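PDB 6W0P: kojibiose phosphorylase from Gut metagenome, which is a carbohydrate-active phosphorylase of glycoside hydrolase family 65, with an N-terminal beta domain, a helical catalytic domain and a small C-terminal beta domain. Local coordinates for residues A672-N675 with I676-F680; L637-D640 with A641-F645; N364-A367 with A368-I372. All coordinates share one frame; numbering follows the deposited sequence.

Contact 1: A672-N675 with I676-F680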
loop_
_atom_site.group_PDB
_atom_site.type_symbol
_atom_site.label_atom_id
_atom_site.label_comp_id
_atom_site.label_asym_id
_atom_site.label_seq_id
_atom_site.Cartn_x
_atom_site.Cartn_y
_atom_site.Cartn_z
ATOM N N ALA A 672 31.151 -11.936 0.756
ATOM C CA ALA A 672 32.524 -11.928 0.211
ATOM C C ALA A 672 33.239 -13.156 0.779
ATOM O O ALA A 672 33.886 -13.904 0.007
ATOM C CB ALA A 672 33.234 -10.645 0.555
ATOM N N TRP A 673 33.060 -13.396 2.078
ATOM C CA TRP A 673 33.644 -14.576 2.749
ATOM C C TRP A 673 33.049 -15.830 2.110
ATOM O O TRP A 673 33.809 -16.743 1.792
ATOM C CB TRP A 673 33.394 -14.549 4.254
ATOM C CG TRP A 673 33.920 -15.769 4.940
ATOM C CD1 TRP A 673 35.164 -15.935 5.462
ATOM C CD2 TRP A 673 33.227 -17.006 5.156
ATOM N NE1 TRP A 673 35.284 -17.176 6.019
ATOM C CE2 TRP A 673 34.110 -17.854 5.856
ATOM C CE3 TRP A 673 31.936 -17.464 4.873
ATOM C CZ2 TRP A 673 33.760 -19.149 6.226
ATOM C CZ3 TRP A 673 31.590 -18.742 5.241
ATOM C CH2 TRP A 673 32.489 -19.571 5.916
ATOM N N MET A 674 31.730 -15.854 1.954
ATOM C CA MET A 674 30.983 -17.000 1.381
ATOM C C MET A 674 31.483 -17.301 -0.032
ATOM O O MET A 674 31.735 -18.491 -0.322
ATOM C CB MET A 674 29.495 -16.672 1.292
ATOM C CG MET A 674 28.918 -16.312 2.618
ATOM S SD MET A 674 28.213 -17.778 3.300
ATOM C CE MET A 674 26.672 -17.860 2.402
ATOM N N ASN A 675 31.565 -16.257 -0.872
ATOM C CA ASN A 675 32.042 -16.364 -2.272
ATOM C C ASN A 675 33.436 -17.012 -2.277
ATOM O O ASN A 675 33.705 -17.824 -3.204
ATOM C CB ASN A 675 32.041 -15.038 -3.026
ATOM C CG ASN A 675 31.784 -15.214 -4.511
ATOM O OD1 ASN A 675 31.158 -14.353 -5.126
ATOM N ND2 ASN A 675 32.293 -16.295 -5.106
ATOM N N ILE A 676 34.287 -16.703 -1.292
ATOM C CA ILE A 676 35.684 -17.240 -1.254
ATOM C C ILE A 676 35.647 -18.709 -0.797
ATOM O O ILE A 676 36.212 -19.546 -1.537
ATOM C CB ILE A 676 36.611 -16.347 -0.405
ATOM C CG1 ILE A 676 36.878 -15.013 -1.122
ATOM C CG2 ILE A 676 37.892 -17.098 -0.066
ATOM C CD1 ILE A 676 37.675 -13.973 -0.305
ATOM N N VAL A 677 34.941 -19.030 0.299
ATOM C CA VAL A 677 35.051 -20.361 0.975
ATOM C C VAL A 677 34.061 -21.379 0.378
ATOM O O VAL A 677 34.497 -22.519 0.086
ATOM C CB VAL A 677 34.931 -20.237 2.500
ATOM C CG1 VAL A 677 34.910 -21.586 3.177
ATOM C CG2 VAL A 677 36.060 -19.407 3.080
ATOM N N TYR A 678 32.797 -21.032 0.180
ATOM C CA TYR A 678 31.817 -21.906 -0.515
ATOM C C TYR A 678 32.084 -21.916 -2.025
ATOM O O TYR A 678 31.854 -22.948 -2.662
ATOM C CB TYR A 678 30.376 -21.486 -0.243
ATOM C CG TYR A 678 29.887 -21.833 1.137
ATOM C CD1 TYR A 678 29.785 -23.151 1.553
ATOM C CD2 TYR A 678 29.503 -20.850 2.031
ATOM C CE1 TYR A 678 29.336 -23.488 2.824
ATOM C CE2 TYR A 678 29.042 -21.168 3.302
ATOM C CZ TYR A 678 28.980 -22.489 3.705
ATOM O OH TYR A 678 28.485 -22.785 4.940
ATOM N N GLY A 679 32.544 -20.788 -2.565
ATOM C CA GLY A 679 32.725 -20.581 -4.010
ATOM C C GLY A 679 34.037 -21.165 -4.481
ATOM O O GLY A 679 34.056 -22.349 -4.863
ATOM N N PHE A 680 35.093 -20.361 -4.480
ATOM C CA PHE A 680 36.420 -20.785 -4.968
ATOM C C PHE A 680 36.869 -22.006 -4.171
ATOM O O PHE A 680 37.368 -22.914 -4.810
ATOM C CB PHE A 680 37.410 -19.627 -4.941
ATOM C CG PHE A 680 37.044 -18.507 -5.881
ATOM C CD1 PHE A 680 36.971 -18.717 -7.250
ATOM C CD2 PHE A 680 36.762 -17.244 -5.401
ATOM C CE1 PHE A 680 36.615 -17.689 -8.110
ATOM C CE2 PHE A 680 36.415 -16.222 -6.262
ATOM C CZ PHE A 680 36.328 -16.444 -7.606
#
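Trp673 holds CG anti to its own N (chi1 177°), while Tyr678 has CG anti to its carbonyl carbon (chi1 -74°). These torsions, with the bent chain of Met674, bring Trp673, Met674, Val677 and Tyr678 together on one side of helix 666-680. Val677 sends CG2 over one face of the indole. Val677 CG2 is 4.0 Å from the centroid of the Trp673 five-membered ring and 25° off its normal, a CH-pi contact. It sits toward the rim of the ring system, with CE2 as its nearest indole atom. Met674 lies alongside Tyr678, and both point the same way. The Met674 SD meets the phenol at its edge, in the ring plane, 3.5 Å from Tyr678 CE2. This is a Met-aromatic contact. Trp673 CZ3 also touches Tyr678 CE2, at 4.0 Å.

The backbone widens into a pi-type turn at the end of the helix. Tyr678 N still donates to Met674 O at 2.8 Å, and Gly679 N adds a weak bond to the same oxygen. Phe680 N then reaches back five residues to Asn675 O, at 3.2 Å. Gly679 CA comes 3.0 Å from Asn675 O in a CA-H...O contact.

Pro358 of helix 351-361 packs on Trp673, Met674 and Tyr678, and Phe359 meets the indole edge-to-face. The cluster is therefore sulfur, methyl and aromatic surface, and its cohesion is probably mainly dispersive, while the hydrogen bonds across the contact are made by the backbone, and the Asn675 amide is bonded through ND2 to Ser629.

Contact 2: L637-D640 with A641-F645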
loop_
_atom_site.group_PDB
_atom_site.type_symbol
_atom_site.label_atom_id
_atom_site.label_comp_id
_atom_site.label_asym_id
_atom_site.label_seq_id
_atom_site.Cartn_x
_atom_site.Cartn_y
_atom_site.Cartn_z
ATOM N N LEU A 637 31.806 -23.454 -14.394
ATOM C CA LEU A 637 31.702 -22.204 -15.203
ATOM C C LEU A 637 32.596 -21.117 -14.581
ATOM O O LEU A 637 32.083 -20.162 -13.915
ATOM C CB LEU A 637 30.242 -21.751 -15.259
ATOM C CG LEU A 637 29.264 -22.676 -15.962
ATOM C CD1 LEU A 637 27.887 -22.045 -15.989
ATOM C CD2 LEU A 637 29.733 -22.981 -17.378
ATOM N N GLU A 638 33.898 -21.241 -14.832
ATOM C CA GLU A 638 34.966 -20.456 -14.164
ATOM C C GLU A 638 34.842 -18.975 -14.537
ATOM O O GLU A 638 35.115 -18.114 -13.665
ATOM C CB GLU A 638 36.336 -20.991 -14.564
ATOM C CG GLU A 638 36.617 -22.400 -14.087
ATOM C CD GLU A 638 38.028 -22.839 -14.449
ATOM O OE1 GLU A 638 38.173 -23.609 -15.436
ATOM O OE2 GLU A 638 38.986 -22.373 -13.769
ATOM N N LYS A 639 34.442 -18.683 -15.773
ATOM C CA LYS A 639 34.350 -17.292 -16.278
ATOM C C LYS A 639 33.239 -16.571 -15.518
ATOM O O LYS A 639 33.522 -15.535 -14.934
ATOM C CB LYS A 639 34.107 -17.239 -17.787
ATOM C CG LYS A 639 34.153 -15.835 -18.376
ATOM C CD LYS A 639 34.263 -15.808 -19.893
ATOM C CE LYS A 639 33.245 -14.879 -20.533
ATOM N NZ LYS A 639 31.883 -15.483 -20.531
ATOM N N ASP A 640 32.023 -17.112 -15.556
ATOM C CA ASP A 640 30.870 -16.657 -14.743
ATOM C C ASP A 640 31.248 -16.576 -13.255
ATOM O O ASP A 640 30.897 -15.580 -12.603
ATOM C CB ASP A 640 29.705 -17.626 -14.899
ATOM C CG ASP A 640 29.001 -17.552 -16.233
ATOM O OD1 ASP A 640 29.520 -16.871 -17.117
ATOM O OD2 ASP A 640 27.931 -18.196 -16.356
ATOM N N ALA A 641 31.893 -17.603 -12.699
ATOM C CA ALA A 641 32.256 -17.603 -11.258
ATOM C C ALA A 641 33.088 -16.350 -10.968
ATOM O O ALA A 641 32.817 -15.683 -9.963
ATOM C CB ALA A 641 32.993 -18.856 -10.848
ATOM N N ASN A 642 34.058 -16.047 -11.829
ATOM C CA ASN A 642 35.032 -14.945 -11.618
ATOM C C ASN A 642 34.337 -13.592 -11.854
ATOM O O ASN A 642 34.558 -12.662 -11.048
ATOM C CB ASN A 642 36.289 -15.159 -12.469
ATOM C CG ASN A 642 37.275 -16.091 -11.800
ATOM O OD1 ASN A 642 38.238 -15.628 -11.212
ATOM N ND2 ASN A 642 37.029 -17.397 -11.832
ATOM N N ASN A 643 33.512 -13.486 -12.899
ATOM C CA ASN A 643 32.731 -12.254 -13.205
ATOM C C ASN A 643 31.812 -11.892 -12.020
ATOM O O ASN A 643 31.827 -10.707 -11.599
ATOM C CB ASN A 643 31.949 -12.376 -14.523
ATOM C CG ASN A 643 32.837 -12.271 -15.737
ATOM O OD1 ASN A 643 33.985 -11.845 -15.626
ATOM N ND2 ASN A 643 32.327 -12.684 -16.891
ATOM N N PHE A 644 31.057 -12.863 -11.490
ATOM C CA PHE A 644 30.111 -12.680 -10.357
ATOM C C PHE A 644 30.868 -12.324 -9.064
ATOM O O PHE A 644 30.316 -11.511 -8.227
ATOM C CB PHE A 644 29.209 -13.907 -10.168
ATOM C CG PHE A 644 28.023 -13.947 -11.104
ATOM C CD1 PHE A 644 27.136 -12.867 -11.165
ATOM C CD2 PHE A 644 27.775 -15.055 -11.908
ATOM C CE1 PHE A 644 26.053 -12.872 -12.033
ATOM C CE2 PHE A 644 26.688 -15.067 -12.780
ATOM C CZ PHE A 644 25.817 -13.982 -12.824
ATOM N N PHE A 645 32.060 -12.879 -8.850
ATOM C CA PHE A 645 32.890 -12.440 -7.709
ATOM C C PHE A 645 33.160 -10.945 -7.862
ATOM O O PHE A 645 32.803 -10.234 -6.939
ATOM C CB PHE A 645 34.205 -13.199 -7.571
ATOM C CG PHE A 645 34.995 -12.747 -6.369
ATOM C CD1 PHE A 645 34.681 -13.209 -5.099
ATOM C CD2 PHE A 645 36.039 -11.846 -6.504
ATOM C CE1 PHE A 645 35.399 -12.794 -3.992
ATOM C CE2 PHE A 645 36.769 -11.441 -5.398
ATOM C CZ PHE A 645 36.442 -11.911 -4.145
HETATM O O HOH W 1 37.300 -20.251 -11.614
#
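Ala641 N donates to Leu637 O at 2.8 Å in the first turn of the short alpha-helix 638-645, part of the helical catalytic domain. Leu637 is the N-cap residue. The methyl carbon of Ala641, CB, rests 3.5 Å from the same Leu637 O. Ala641 also packs on Ala632 and Ser633 of helix 624-634.

Asp640 gives its carbonyl to Phe644, one turn on. Phe644 N donates to Asp640 O at 2.9 Å, and the bond is fairly straight (168°). Phe644 CD2 lies 3.2 Å from Asp640 O. The carboxylate of Asp640 goes elsewhere: OD2 is hydrogen-bonded to Tyr610 of helix 603-613.

Lys639 pairs with Asn643 on the outer side. Asn643 N donates to Lys639 O at 2.9 Å. The two side chains pass obliquely, with Lys639 CG 3.9 Å from Asn643 ND2.

Asn642 folds back on the turn before it, with CG anti to its carbonyl carbon (chi1 -83°). Its OD1 accepts from Lys698 N. Glu638 O accepts both Asn642 N and Asn642 ND2, which come from opposite faces of the carbonyl plane. The side-chain bond is the shorter: Asn642 ND2 lies 2.7 Å from Glu638 O, and that oxygen lies close to the plane of the Asn642 amide.

Contact 3: N364-A367 with A368-I372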
loop_
_atom_site.group_PDB
_atom_site.type_symbol
_atom_site.label_atom_id
_atom_site.label_comp_id
_atom_site.label_asym_id
_atom_site.label_seq_id
_atom_site.Cartn_x
_atom_site.Cartn_y
_atom_site.Cartn_z
ATOM N N ASN A 364 33.135 -19.268 15.385
ATOM C CA ASN A 364 32.747 -18.887 16.771
ATOM C C ASN A 364 31.395 -19.508 17.112
ATOM O O ASN A 364 30.354 -18.889 16.812
ATOM C CB ASN A 364 32.744 -17.366 16.904
ATOM C CG ASN A 364 32.469 -16.848 18.298
ATOM O OD1 ASN A 364 32.190 -17.632 19.206
ATOM N ND2 ASN A 364 32.527 -15.520 18.452
ATOM N N GLN A 365 31.407 -20.671 17.755
ATOM C CA GLN A 365 30.154 -21.412 18.045
ATOM C C GLN A 365 29.183 -20.556 18.864
ATOM O O GLN A 365 27.957 -20.659 18.647
ATOM C CB GLN A 365 30.421 -22.692 18.822
ATOM C CG GLN A 365 29.161 -23.527 18.952
ATOM C CD GLN A 365 29.425 -24.793 19.712
ATOM O OE1 GLN A 365 30.577 -25.143 19.958
ATOM N NE2 GLN A 365 28.354 -25.465 20.096
ATOM N N GLU A 366 29.701 -19.806 19.823
ATOM C CA GLU A 366 28.893 -18.994 20.765
ATOM C C GLU A 366 28.194 -17.875 19.971
ATOM O O GLU A 366 27.019 -17.588 20.241
ATOM C CB GLU A 366 29.816 -18.495 21.883
ATOM C CG GLU A 366 29.094 -17.886 23.078
ATOM C CD GLU A 366 28.136 -18.799 23.846
ATOM O OE1 GLU A 366 28.186 -20.054 23.670
ATOM O OE2 GLU A 366 27.329 -18.243 24.640
ATOM N N ALA A 367 28.873 -17.282 18.993
ATOM C CA ALA A 367 28.259 -16.292 18.088
ATOM C C ALA A 367 27.168 -16.972 17.247
ATOM O O ALA A 367 26.038 -16.442 17.234
ATOM C CB ALA A 367 29.314 -15.628 17.243
ATOM N N ALA A 368 27.461 -18.105 16.602
ATOM C CA ALA A 368 26.472 -18.867 15.795
ATOM C C ALA A 368 25.246 -19.194 16.659
ATOM O O ALA A 368 24.121 -18.921 16.237
ATOM C CB ALA A 368 27.084 -20.127 15.235
ATOM N N LYS A 369 25.457 -19.766 17.840
ATOM C CA LYS A 369 24.351 -20.170 18.753
ATOM C C LYS A 369 23.559 -18.931 19.208
ATOM O O LYS A 369 22.326 -19.020 19.270
ATOM C CB LYS A 369 24.907 -20.976 19.934
ATOM C CG LYS A 369 23.944 -21.209 21.091
ATOM C CD LYS A 369 24.112 -22.551 21.809
ATOM C CE LYS A 369 24.854 -22.462 23.132
ATOM N NZ LYS A 369 25.321 -23.801 23.585
ATOM N N ASP A 370 24.234 -17.806 19.480
ATOM C CA ASP A 370 23.594 -16.554 19.973
ATOM C C ASP A 370 22.693 -15.965 18.889
ATOM O O ASP A 370 21.575 -15.516 19.241
ATOM C CB ASP A 370 24.617 -15.564 20.526
ATOM C CG ASP A 370 24.951 -15.821 21.991
ATOM O OD1 ASP A 370 24.395 -16.780 22.534
ATOM O OD2 ASP A 370 25.778 -15.071 22.582
ATOM N N LEU A 371 23.122 -15.998 17.624
ATOM C CA LEU A 371 22.270 -15.574 16.484
ATOM C C LEU A 371 20.940 -16.339 16.510
ATOM O O LEU A 371 19.898 -15.681 16.344
ATOM C CB LEU A 371 23.010 -15.775 15.161
ATOM C CG LEU A 371 24.025 -14.691 14.856
ATOM C CD1 LEU A 371 24.803 -15.007 13.593
ATOM C CD2 LEU A 371 23.339 -13.348 14.726
ATOM N N ILE A 372 20.948 -17.658 16.750
ATOM C CA ILE A 372 19.689 -18.458 16.840
ATOM C C ILE A 372 18.946 -18.137 18.151
ATOM O O ILE A 372 17.710 -18.077 18.111
ATOM C CB ILE A 372 19.987 -19.942 16.653
ATOM C CG1 ILE A 372 20.576 -20.194 15.266
ATOM C CG2 ILE A 372 18.755 -20.785 16.887
ATOM C CD1 ILE A 372 21.595 -21.321 15.234
HETATM O O HOH W 2 26.684 -15.726 24.785
#
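Asn364 O accepts from Ala368 N at 3.0 Å, in a nearly straight bond (172°), at the start of alpha-helix 365-376 in the helical catalytic domain. Asn364 is the N-cap residue of this helix. Asn364 OD1 accepts from Ala367 N at 3.3 Å, a weak capping bond to an amide of the first turn. With CG anti to the backbone N (chi1 -175°), the side chain turns back over the helix start.

The next carbonyls are taken up in regular fashion. Gln365 O receives Lys369 N, Glu366 O receives Asp370 N, and Ala367 O receives Leu371 N.

Polar ends of Asn364, Lys369 and Gln365 find partners beyond this turn: Asn364 ND2 bonds weakly to His326 O, Lys369 NZ makes a salt bridge with Asp436, and Gln365 NE2 donates to Tyr430 of helix 418-434. The Lys369 chain bends at chi2 and chi3, and Lys369 CE passes 4.1 Å from Glu366 OE1. Leu371 and Ala367 turn to Tyr360 of helix 351-361, and Ala368 to Leu361.

Glu366 and Asp370 are like charges one turn apart. The carboxylates cross with their planes 70° apart, and Glu366 OE2 comes 3.9 Å from Asp370 OD1. Such closeness might favour a proton on one of them. The N-terminal end of the helix may partly offset the repulsion, as may Lys369 NZ, an opposite charge 4.7 Å from Glu366 OE1 and not in contact with it.

One water lies between the two acids. Its oxygen is 2.6 Å from Glu366 OE2 and 2.5 Å from Asp370 OD2.

Contacts 1 and 2 belong to neighbouring helices that touch, their centres about 12 Å apart. Phe645 of contact 2 packs against Asn675, Ile676 and Phe680 of contact 1, and its ring meets that of Phe680 edge-to-face. Ser629 bonds to both, through Asn675 ND2 and Ala641 O. Contact 3 stands apart, with centres about 20 Å from contact 1 and 31 Å from contact 2, but helix 351-361 packs on both contacts 1 and 3. Contact 1 is wholly buried and made of aromatic, sulfur and methyl groups. Contacts 2 and 3 are partly buried helix starts, richer in amides, charges and water. Contact 1 instead lies where a helix ends.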